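Local coordinates for protein thiol-activated cytolysin (Desulfobulbus propionicus, PDB 6NAL) that probably acts as a pore-forming toxin of the cholesterol-dependent cytolysin family, assembling on target membranes and perforating them, at residues Ser187-Arg192 / Leu246-Lys251. Numbering follows the deposited sequence.
Sequences SVYLIR and LKFESK
Phe248 and Tyr189 are paired directly across the two strands as a hydrogen-bonded antiparallel pair, and their rings leave the sheet side by side, pointing the same way. Their first torsions differ and turn the two rings different ways from the backbone: Tyr189 has CG anti to its own backbone N (chi1 -168°), whereas in Phe248 CG is anti to the carbonyl carbon (chi1 -55°). Tyr189 CD2 comes to Phe248 CD1 at 4.1 Å, with Phe248 CD1 lying near the plane of the tyrosine ring, at its edge. The phenylalanine edge also receives a backbone oxygen, Tyr189 O, in its plane and 3.5 Å from Phe248 CD1. That same oxygen accepts the nearly straight bond from Phe248 N (2.8 Å), matched by Tyr189 N to Phe248 O. Ile191, one pair further along, crosses Phe248 obliquely: its chain, extended at chi2, brings Ile191 CD1 to within 3.4 Å of Phe248 CE1, a close approach. Beyond, Ile191 and Leu246 meet through their CB atoms.

These strands, 187-202 and 232-250, run antiparallel at the heart of the bent, twisted central sheet characteristic of the cholesterol-dependent cytolysins. Strand 147-152 continues the sheet beside 187-192, and strand 287-294 beside 246-250. Helix 254-264 packs on the aromatic face, its Ile261 touching both rings; Tyr189 OH hydrogen-bonds to Ser150 OG.

On the other face, Val188, Leu190, Lys247 and Glu249 meet at non-hydrogen-bonded pairs. Leu190 CD1 leans over the neighbouring strand to 3.7 Å from Lys247 CA. Val188 CG2 meets its pair partner at Glu249 CG, 4.0 Å away, while CG1 reaches diagonally to Lys247 CG, the two side chains crossing obliquely. The lysine chain bends at chi3 and chi4, carrying Lys247 NZ to a salt bridge 3.5 Å from Glu249 OE2 along its own strand.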
loop_
_atom_site.group_PDB
_atom_site.type_symbol
_atom_site.label_atom_id
_atom_site.label_comp_id
_atom_site.label_asym_id
_atom_site.label_seq_id
_atom_site.Cartn_x
_atom_site.Cartn_y
_atom_site.Cartn_z
ATOM N N SER A 187 17.406 -8.530 10.340
ATOM C CA SER A 187 16.055 -8.582 10.870
ATOM C C SER A 187 15.828 -9.915 11.570
ATOM O O SER A 187 16.599 -10.876 11.390
ATOM C CB SER A 187 15.032 -8.404 9.745
ATOM O OG SER A 187 15.072 -9.511 8.850
ATOM N N VAL A 188 14.769 -9.963 12.394
ATOM C CA VAL A 188 14.521 -11.119 13.260
ATOM C C VAL A 188 13.059 -11.538 13.194
ATOM O O VAL A 188 12.156 -10.726 13.392
ATOM C CB VAL A 188 14.911 -10.840 14.727
ATOM C CG1 VAL A 188 14.660 -12.041 15.609
ATOM C CG2 VAL A 188 16.363 -10.375 14.857
ATOM N N TYR A 189 12.827 -12.812 12.992
ATOM C CA TYR A 189 11.499 -13.375 13.094
ATOM C C TYR A 189 11.448 -14.459 14.177
ATOM O O TYR A 189 12.321 -15.324 14.256
ATOM C CB TYR A 189 11.121 -13.929 11.722
ATOM C CG TYR A 189 9.687 -14.298 11.585
ATOM C CD1 TYR A 189 8.744 -13.366 11.266
ATOM C CD2 TYR A 189 9.278 -15.567 11.796
ATOM C CE1 TYR A 189 7.409 -13.689 11.152
ATOM C CE2 TYR A 189 7.925 -15.920 11.663
ATOM C CZ TYR A 189 6.998 -14.965 11.350
ATOM O OH TYR A 189 5.668 -15.289 11.238
ATOM N N LEU A 190 10.379 -14.470 14.951
ATOM C CA LEU A 190 10.304 -15.379 16.092
ATOM C C LEU A 190 9.024 -16.188 16.119
ATOM O O LEU A 190 7.926 -15.639 16.031
ATOM C CB LEU A 190 10.423 -14.624 17.398
ATOM C CG LEU A 190 10.884 -15.478 18.579
ATOM C CD1 LEU A 190 12.355 -15.730 18.473
ATOM C CD2 LEU A 190 10.541 -14.717 19.869
ATOM N N ILE A 191 9.173 -17.493 16.287
ATOM C CA ILE A 191 8.061 -18.413 16.449
ATOM C C ILE A 191 8.146 -19.033 17.834
ATOM O O ILE A 191 9.228 -19.415 18.291
ATOM C CB ILE A 191 8.111 -19.503 15.356
ATOM C CG1 ILE A 191 7.942 -18.877 13.968
ATOM C CG2 ILE A 191 7.050 -20.588 15.561
ATOM C CD1 ILE A 191 8.193 -19.849 12.854
ATOM N N ARG A 192 6.990 -19.198 18.466
ATOM C CA ARG A 192 6.892 -19.906 19.716
ATOM C C ARG A 192 5.806 -20.955 19.670
ATOM O O ARG A 192 4.664 -20.636 19.364
ATOM C CB ARG A 192 6.577 -18.961 20.852
ATOM C CG ARG A 192 6.732 -19.621 22.158
ATOM C CD ARG A 192 6.154 -18.836 23.293
ATOM N NE ARG A 192 4.785 -18.436 23.037
ATOM C CZ ARG A 192 4.079 -17.685 23.864
ATOM N NH1 ARG A 192 4.649 -17.294 25.002
ATOM N NH2 ARG A 192 2.833 -17.333 23.553
ATOM N N LEU A 246 11.744 -20.603 18.133
ATOM C CA LEU A 246 12.578 -20.617 16.936
ATOM C C LEU A 246 12.891 -19.189 16.499
ATOM O O LEU A 246 11.987 -18.431 16.152
ATOM C CB LEU A 246 11.886 -21.345 15.790
ATOM C CG LEU A 246 11.902 -22.861 15.819
ATOM C CD1 LEU A 246 10.693 -23.207 16.640
ATOM C CD2 LEU A 246 11.878 -23.379 14.431
ATOM N N LYS A 247 14.164 -18.848 16.445
ATOM C CA LYS A 247 14.595 -17.515 16.065
ATOM C C LYS A 247 15.199 -17.586 14.675
ATOM O O LYS A 247 16.118 -18.369 14.437
ATOM C CB LYS A 247 15.611 -16.964 17.064
ATOM C CG LYS A 247 16.105 -15.592 16.694
ATOM C CD LYS A 247 16.980 -15.014 17.824
ATOM C CE LYS A 247 18.343 -14.568 17.284
ATOM N NZ LYS A 247 19.027 -15.725 16.630
ATOM N N PHE A 248 14.666 -16.787 13.753
ATOM C CA PHE A 248 15.182 -16.684 12.394
ATOM C C PHE A 248 15.782 -15.292 12.214
ATOM O O PHE A 248 15.092 -14.292 12.402
ATOM C CB PHE A 248 14.094 -16.896 11.359
ATOM C CG PHE A 248 13.339 -18.169 11.498
ATOM C CD1 PHE A 248 12.262 -18.271 12.356
ATOM C CD2 PHE A 248 13.691 -19.278 10.750
ATOM C CE1 PHE A 248 11.573 -19.466 12.476
ATOM C CE2 PHE A 248 12.990 -20.451 10.847
ATOM C CZ PHE A 248 11.939 -20.548 11.721
ATOM N N GLU A 249 17.050 -15.237 11.855
ATOM C CA GLU A 249 17.818 -14.012 11.725
ATOM C C GLU A 249 18.420 -14.001 10.321
ATOM O O GLU A 249 18.922 -15.031 9.838
ATOM C CB GLU A 249 18.915 -13.939 12.786
ATOM C CG GLU A 249 19.293 -12.520 13.193
ATOM C CD GLU A 249 20.303 -12.453 14.357
ATOM O OE1 GLU A 249 21.523 -12.310 14.087
ATOM O OE2 GLU A 249 19.876 -12.523 15.538
ATOM N N SER A 250 18.350 -12.850 9.651
ATOM C CA SER A 250 18.748 -12.774 8.251
ATOM C C SER A 250 19.176 -11.362 7.916
ATOM O O SER A 250 18.720 -10.409 8.541
ATOM C CB SER A 250 17.593 -13.179 7.343
ATOM O OG SER A 250 18.003 -13.212 6.003
ATOM N N LYS A 251 20.033 -11.220 6.908
ATOM C CA LYS A 251 20.264 -9.893 6.345
ATOM C C LYS A 251 19.203 -9.517 5.319
ATOM O O LYS A 251 19.118 -8.342 4.944
ATOM C CB LYS A 251 21.681 -9.818 5.767
ATOM C CG LYS A 251 22.729 -9.668 6.874
ATOM C CD LYS A 251 24.108 -9.507 6.322
ATOM C CE LYS A 251 24.848 -8.290 6.969
ATOM N NZ LYS A 251 26.134 -8.665 7.650
#